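PDB 4AVR: PA4485 from Pseudomonas aeruginosa, which probably acts as a lytic transglycosylase of the RlpA family, cleaving bacterial cell-wall glycan strands with a preference for naked strands that lack stem peptides. Local coordinates for residues G15-T18 against E22-N25; S7-R12 against I57-P62. One frame throughout, in Å; residues are numbered along the deposited sequence.

How the contacts relate
From the N terminus the chain runs along strand 2-8 into residues 7-12, then enters the long loop that leads to strand 30-32. Inside that loop contact 1 folds 15-18 back on 22-25, closing a tight turn with three residues between the two segments. Contact 2 closes a far larger loop, from 7-12 to the 57-62 segment on strand 52-59, so contact 1 is nested within it. The two also touch in space, their centres about 9 Å apart: the Tyr9 and Tyr24 rings stack, and Glu22 OE1 probably hydrogen-bonds Asn58 ND2. Together they tie the loop against strand 2-8 and the region of strand 52-59.

Contact 1 of 2, residues G15-T18 against E22-N25; sequences GLRT and ERYN
Arg17 turns sharply at its second torsion (chi2 -73°), while Arg23 runs extended from CG to NE, and this pairing of a bent chain with a straight one lays their guanidinium groups one on the other. The two arginines form the single backbone bridge of a short antiparallel hairpin-like turn, part of the long loop between strands 2-8 and 30-32 in a domain of the double-psi beta-barrel clan. They are a non-hydrogen-bonded pair, flanked by the bonds from Tyr24 N to Leu16 O and from Thr18 N to Glu22 O (2.9 Å). One step further out, Gly15 N gives a nearly straight bond to Tyr24 O, 2.9 Å away.

The stacked guanidinium centres lie 3.9 Å apart with their planes 29° from parallel. Arg17 NE sits over the middle of the Arg23 group, whereas Arg23 CZ lies toward the rim of the Arg17 group. Both groups carry positive charge; Arg17 NH1 is hydrogen-bonded to Gly21 O, and bonds of this kind to backbone carbonyls probably ease the repulsion.

At the turn end Thr18 directs its CB toward the other segment, and its OG1 comes within 2.7 Å of Glu22 O, the same carbonyl that takes Thr18 N; OG1 also has Asn58 O and Ser20 OG as partners. The Glu22 carboxylate leads away to a salt bridge with Arg56. The Thr18 methyl CG2 packs 4.0 Å from Tyr24 CB. On the arginine side, Arg23 NH1 donates to Gly15 O at 2.7 Å, lying almost on the extension of the carbonyl bond.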
ATOM      1  N   GLY A  15       6.541  -8.990   4.564  1.00 12.67           N
ATOM      2  CA  GLY A  15       7.226  -9.702   5.639  1.00 14.41           C
ATOM      3  C   GLY A  15       6.501  -9.727   6.974  1.00 15.03           C
ATOM      4  O   GLY A  15       6.897 -10.467   7.872  1.00 23.02           O
ATOM      5  N   LEU A  16       5.455  -8.934   7.136  1.00 14.86           N
ATOM      6  CA  LEU A  16       4.701  -8.900   8.387  1.00 16.24           C
ATOM      7  C   LEU A  16       3.589  -9.926   8.340  1.00 13.24           C
ATOM      8  O   LEU A  16       3.054 -10.238   7.283  1.00 12.78           O
ATOM      9  CB  LEU A  16       4.113  -7.513   8.640  1.00 19.39           C
ATOM     10  CG  LEU A  16       5.161  -6.402   8.717  1.00 28.38           C
ATOM     11  CD1 LEU A  16       4.495  -5.065   8.996  1.00 29.23           C
ATOM     12  CD2 LEU A  16       6.207  -6.715   9.773  1.00 28.63           C
ATOM     13  N   ARG A  17       3.221 -10.451   9.506  1.00 14.50           N
ATOM     14  CA  ARG A  17       2.242 -11.519   9.580  1.00 13.91           C
ATOM     15  C   ARG A  17       0.848 -11.063   9.245  1.00 12.86           C
ATOM     16  O   ARG A  17       0.342 -10.098   9.821  1.00 16.06           O
ATOM     17  CB  ARG A  17       2.159 -12.061  11.001  1.00 18.08           C
ATOM     18  CG  ARG A  17       3.418 -12.632  11.551  1.00 18.44           C
ATOM     19  CD  ARG A  17       3.694 -13.946  10.899  1.00 18.28           C
ATOM     20  NE  ARG A  17       4.794 -14.615  11.587  1.00 19.47           N
ATOM     21  CZ  ARG A  17       5.293 -15.783  11.227  1.00 17.46           C
ATOM     22  NH1 ARG A  17       4.765 -16.441  10.197  1.00 18.31           N
ATOM     23  NH2 ARG A  17       6.310 -16.304  11.888  1.00 19.65           N
ATOM     24  N   THR A  18       0.213 -11.806   8.347  1.00 11.33           N
ATOM     25  CA  THR A  18      -1.208 -11.713   8.106  1.00 11.62           C
ATOM     26  C   THR A  18      -1.945 -12.514   9.172  1.00 11.51           C
ATOM     27  O   THR A  18      -1.336 -13.288   9.930  1.00 11.91           O
ATOM     28  CB  THR A  18      -1.580 -12.290   6.720  1.00 10.71           C
ATOM     29  OG1 THR A  18      -1.316 -13.696   6.702  1.00 10.63           O
ATOM     30  CG2 THR A  18      -0.840 -11.575   5.584  1.00 11.83           C
ATOM     31  N   GLU A  22       0.621 -16.368   7.358  1.00  9.99           N
ATOM     32  CA  GLU A  22       1.594 -16.156   6.284  1.00  9.76           C
ATOM     33  C   GLU A  22       2.150 -14.755   6.387  1.00  9.24           C
ATOM     34  O   GLU A  22       1.420 -13.818   6.662  1.00 10.46           O
ATOM     35  CB  GLU A  22       0.951 -16.313   4.912  1.00 10.51           C
ATOM     36  CG  GLU A  22       0.439 -17.710   4.663  1.00 11.32           C
ATOM     37  CD  GLU A  22      -0.039 -17.965   3.247  1.00 12.87           C
ATOM     38  OE1 GLU A  22      -0.116 -17.001   2.433  1.00 12.57           O
ATOM     39  OE2 GLU A  22      -0.328 -19.141   2.938  1.00 15.41           O
ATOM     40  N   ARG A  23       3.436 -14.590   6.126  1.00  9.82           N
ATOM     41  CA  ARG A  23       3.988 -13.248   5.977  1.00 10.46           C
ATOM     42  C   ARG A  23       3.491 -12.649   4.667  1.00 10.18           C
ATOM     43  O   ARG A  23       3.490 -13.323   3.642  1.00 12.23           O
ATOM     44  CB  ARG A  23       5.511 -13.288   6.052  1.00 13.16           C
ATOM     45  CG  ARG A  23       6.008 -13.720   7.442  1.00 15.16           C
ATOM     46  CD  ARG A  23       7.492 -13.524   7.703  1.00 17.28           C
ATOM     47  NE  ARG A  23       7.939 -13.911   9.066  1.00 18.18           N
ATOM     48  CZ  ARG A  23       7.892 -13.148  10.170  1.00 18.74           C
ATOM     49  NH1 ARG A  23       7.400 -11.914  10.128  1.00 19.99           N
ATOM     50  NH2 ARG A  23       8.343 -13.621  11.330  1.00 22.35           N
ATOM     51  N   TYR A  24       3.041 -11.402   4.690  1.00  9.55           N
ATOM     52  CA  TYR A  24       2.529 -10.796   3.472  1.00  9.45           C
ATOM     53  C   TYR A  24       3.636 -10.743   2.406  1.00  9.12           C
ATOM     54  O   TYR A  24       4.754 -10.295   2.685  1.00 10.05           O
ATOM     55  CB  TYR A  24       1.949  -9.391   3.742  1.00  9.52           C
ATOM     56  CG  TYR A  24       1.666  -8.661   2.433  1.00  9.42           C
ATOM     57  CD1 TYR A  24       0.762  -9.174   1.499  1.00  9.82           C
ATOM     58  CD2 TYR A  24       2.346  -7.511   2.099  1.00  9.23           C
ATOM     59  CE1 TYR A  24       0.581  -8.554   0.279  1.00  9.64           C
ATOM     60  CE2 TYR A  24       2.163  -6.883   0.877  1.00  9.32           C
ATOM     61  CZ  TYR A  24       1.284  -7.417  -0.046  1.00  8.87           C
ATOM     62  OH  TYR A  24       1.098  -6.854  -1.281  1.00  9.42           O
ATOM     63  N   ASN A  25       3.301 -11.203   1.209  1.00  9.42           N
ATOM     64  CA  ASN A  25       4.230 -11.264   0.104  1.00  9.72           C
ATOM     65  C   ASN A  25       3.606 -10.560  -1.104  1.00  9.16           C
ATOM     66  O   ASN A  25       2.652 -11.074  -1.693  1.00  9.39           O
ATOM     67  CB  ASN A  25       4.563 -12.713  -0.242  1.00 10.99           C
ATOM     68  CG  ASN A  25       5.697 -12.813  -1.245  1.00 12.16           C
ATOM     69  OD1 ASN A  25       5.937 -11.905  -2.025  1.00 12.50           O
ATOM     70  ND2 ASN A  25       6.469 -13.894  -1.172  1.00 15.88           N
TER

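Contact 2 of 2, residues S7-R12 against I57-P62; sequences SYYGSR and INDRGP
A single buried side-chain hydrogen bond makes this contact, joining the loop that leaves strand 2-8 to Asp59, in the region of strand 52-59: Tyr9 OH donates to Asp59 OD2 over 2.6 Å. The backbones stay well apart, and the tyrosine ring spans the gap between them. Asp59 CG lies roughly opposite its own backbone N (chi1 -155°), which carries the carboxylate across toward the phenol. The hydroxyl comes to OD2 from the anti side, only 16° out of the carboxylate plane, and OD2 lies at the edge of the Tyr9 ring. Ring and carboxylate are nearly coplanar, 21° apart, and Asp59 CB comes within 3.1 Å of Tyr9 OH.

In this double-psi beta-barrel family domain both side chains touch Ala32 of strand 30-32. The second carboxylate oxygen is held too: Asp59 OD1 accepts a hydrogen bond from Ala19 N and a weak one from Arg60 N at 2.9 Å. Having partners on both oxygens probably restricts rotation of the carboxylate. Just beyond it, Arg60 O accepts a bond from Arg12 NH1 of the second subunit.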
ATOM      1  N   SER A   7      -8.689  -2.331  -2.673  1.00  8.52           N
ATOM      2  CA  SER A   7      -7.435  -1.611  -2.478  1.00  8.59           C
ATOM      3  C   SER A   7      -6.285  -2.588  -2.653  1.00  8.20           C
ATOM      4  O   SER A   7      -6.513  -3.779  -2.827  1.00  8.49           O
ATOM      5  CB  SER A   7      -7.373  -1.037  -1.063  1.00 10.19           C
ATOM      6  OG  SER A   7      -7.053  -2.065  -0.140  1.00 12.69           O
ATOM      7  N   TYR A   8      -5.050  -2.085  -2.549  1.00  8.38           N
ATOM      8  CA  TYR A   8      -3.897  -2.975  -2.490  1.00  8.17           C
ATOM      9  C   TYR A   8      -2.955  -2.590  -1.367  1.00  7.75           C
ATOM     10  O   TYR A   8      -2.870  -1.433  -0.943  1.00  7.95           O
ATOM     11  CB  TYR A   8      -3.178  -3.117  -3.830  1.00  8.78           C
ATOM     12  CG  TYR A   8      -2.431  -1.927  -4.385  1.00  9.30           C
ATOM     13  CD1 TYR A   8      -1.092  -1.719  -4.096  1.00 10.60           C
ATOM     14  CD2 TYR A   8      -3.046  -1.067  -5.289  1.00 10.44           C
ATOM     15  CE1 TYR A   8      -0.382  -0.671  -4.688  1.00 12.41           C
ATOM     16  CE2 TYR A   8      -2.369  -0.036  -5.901  1.00 12.47           C
ATOM     17  CZ  TYR A   8      -1.043   0.162  -5.587  1.00 12.79           C
ATOM     18  OH  TYR A   8      -0.341   1.182  -6.199  1.00 15.41           O
ATOM     19  N   TYR A   9      -2.269  -3.602  -0.856  1.00  7.75           N
ATOM     20  CA  TYR A   9      -1.320  -3.426   0.238  1.00  8.13           C
ATOM     21  C   TYR A   9      -0.103  -2.603  -0.188  1.00  8.11           C
ATOM     22  O   TYR A   9       0.444  -2.781  -1.266  1.00  9.19           O
ATOM     23  CB  TYR A   9      -0.762  -4.767   0.674  1.00  8.13           C
ATOM     24  CG  TYR A   9      -1.647  -5.713   1.461  1.00  8.11           C
ATOM     25  CD1 TYR A   9      -2.694  -6.386   0.855  1.00  9.52           C
ATOM     26  CD2 TYR A   9      -1.382  -6.002   2.795  1.00  9.69           C
ATOM     27  CE1 TYR A   9      -3.452  -7.307   1.552  1.00 11.05           C
ATOM     28  CE2 TYR A   9      -2.129  -6.933   3.492  1.00 10.72           C
ATOM     29  CZ  TYR A   9      -3.167  -7.582   2.864  1.00 10.19           C
ATOM     30  OH  TYR A   9      -3.915  -8.525   3.532  1.00 12.94           O
ATOM     31  N   GLY A  10       0.364  -1.765   0.719  1.00  8.94           N
ATOM     32  CA  GLY A  10       1.687  -1.180   0.573  1.00  9.54           C
ATOM     33  C   GLY A  10       2.789  -2.173   0.879  1.00  8.64           C
ATOM     34  O   GLY A  10       2.624  -3.114   1.669  1.00 10.23           O
ATOM     35  N   SER A  11       3.967  -1.905   0.340  1.00  9.03           N
ATOM     36  CA  SER A  11       5.141  -2.739   0.577  1.00 10.31           C
ATOM     37  C   SER A  11       5.613  -2.638   1.996  1.00  9.65           C
ATOM     38  O   SER A  11       6.387  -3.510   2.416  1.00 11.40           O
ATOM     39  CB  SER A  11       6.334  -2.272  -0.274  1.00 11.28           C
ATOM     40  OG  SER A  11       6.705  -0.954   0.077  1.00 11.49           O
ATOM     41  N   ARG A  12       5.188  -1.629   2.744  1.00  9.55           N
ATOM     42  CA  ARG A  12       5.568  -1.519   4.142  1.00 11.43           C
ATOM     43  C   ARG A  12       5.120  -2.752   4.929  1.00 12.10           C
ATOM     44  O   ARG A  12       5.704  -3.056   5.962  1.00 15.78           O
ATOM     45  CB  ARG A  12       4.999  -0.259   4.756  1.00 12.56           C
ATOM     46  CG  ARG A  12       3.493  -0.257   4.841  1.00 14.99           C
ATOM     47  CD  ARG A  12       3.002   1.086   5.346  1.00 18.57           C
ATOM     48  NE  ARG A  12       3.398   1.383   6.718  1.00 25.43           N
ATOM     49  CZ  ARG A  12       2.665   1.154   7.805  1.00 34.02           C
ATOM     50  NH1 ARG A  12       1.457   0.588   7.727  1.00 35.83           N
ATOM     51  NH2 ARG A  12       3.156   1.510   8.991  1.00 58.49           N
ATOM     52  N   ILE A  57      -7.567 -16.007  -0.149  1.00  9.93           N
ATOM     53  CA  ILE A  57      -7.734 -15.225   1.073  1.00  9.94           C
ATOM     54  C   ILE A  57      -6.730 -15.693   2.138  1.00  9.74           C
ATOM     55  O   ILE A  57      -6.683 -16.879   2.479  1.00 11.19           O
ATOM     56  CB  ILE A  57      -9.178 -15.318   1.627  1.00 10.74           C
ATOM     57  CG1 ILE A  57     -10.187 -14.865   0.550  1.00 10.95           C
ATOM     58  CG2 ILE A  57      -9.309 -14.534   2.930  1.00 11.60           C
ATOM     59  CD1 ILE A  57      -9.920 -13.485  -0.043  1.00 11.55           C
ATOM     60  N   ASN A  58      -5.946 -14.764   2.660  1.00  9.39           N
ATOM     61  CA  ASN A  58      -5.001 -15.083   3.737  1.00  9.89           C
ATOM     62  C   ASN A  58      -4.934 -14.020   4.826  1.00  9.57           C
ATOM     63  O   ASN A  58      -4.023 -14.055   5.637  1.00 10.28           O
ATOM     64  CB  ASN A  58      -3.597 -15.415   3.186  1.00 10.30           C
ATOM     65  CG  ASN A  58      -2.828 -14.182   2.797  1.00 10.38           C
ATOM     66  OD1 ASN A  58      -3.398 -13.098   2.693  1.00 10.44           O
ATOM     67  ND2 ASN A  58      -1.514 -14.334   2.592  1.00 11.07           N
ATOM     68  N   ASP A  59      -5.890 -13.096   4.872  1.00  9.40           N
ATOM     69  CA  ASP A  59      -5.818 -12.013   5.842  1.00  9.69           C
ATOM     70  C   ASP A  59      -7.206 -11.459   6.121  1.00  9.72           C
ATOM     71  O   ASP A  59      -8.153 -11.726   5.377  1.00 10.11           O
ATOM     72  CB  ASP A  59      -4.884 -10.902   5.327  1.00  9.71           C
ATOM     73  CG  ASP A  59      -4.257 -10.053   6.431  1.00 10.61           C
ATOM     74  OD1 ASP A  59      -4.471 -10.304   7.635  1.00 11.11           O
ATOM     75  OD2 ASP A  59      -3.511  -9.113   6.070  1.00 12.39           O
ATOM     76  N   ARG A  60      -7.288 -10.692   7.204  1.00 10.67           N
ATOM     77  CA  ARG A  60      -8.473  -9.964   7.598  1.00 11.53           C
ATOM     78  C   ARG A  60      -8.283  -8.480   7.322  1.00 12.07           C
ATOM     79  O   ARG A  60      -7.304  -8.062   6.714  1.00 13.85           O
ATOM     80  CB  ARG A  60      -8.815 -10.276   9.072  1.00 12.12           C
ATOM     81  CG  ARG A  60      -9.122 -11.747   9.320  1.00 13.56           C
ATOM     82  CD  ARG A  60     -10.356 -12.192   8.562  1.00 14.67           C
ATOM     83  NE  ARG A  60     -10.594 -13.624   8.692  1.00 14.61           N
ATOM     84  CZ  ARG A  60     -11.089 -14.394   7.719  1.00 12.96           C
ATOM     85  NH1 ARG A  60     -11.410 -13.874   6.537  1.00 12.75           N
ATOM     86  NH2 ARG A  60     -11.251 -15.702   7.903  1.00 15.96           N
ATOM     87  N   GLY A  61      -9.264  -7.699   7.750  1.00 14.05           N
ATOM     88  CA  GLY A  61      -9.623  -6.476   7.041  1.00 15.38           C
ATOM     89  C   GLY A  61     -10.427  -6.861   5.799  1.00 14.33           C
ATOM     90  O   GLY A  61     -10.678  -8.028   5.552  1.00 15.20           O
ATOM     91  N   PRO A  62     -10.809  -5.877   4.968  1.00 13.44           N
ATOM     92  CA  PRO A  62     -10.493  -4.462   5.077  1.00 14.05           C
ATOM     93  C   PRO A  62     -11.059  -3.723   6.276  1.00 14.65           C
ATOM     94  O   PRO A  62     -11.930  -4.227   7.004  1.00 16.61           O
ATOM     95  CB  PRO A  62     -11.107  -3.863   3.811  1.00 15.02           C
ATOM     96  CG  PRO A  62     -11.207  -4.991   2.861  1.00 14.93           C
ATOM     97  CD  PRO A  62     -11.408  -6.210   3.663  1.00 14.17           C
TER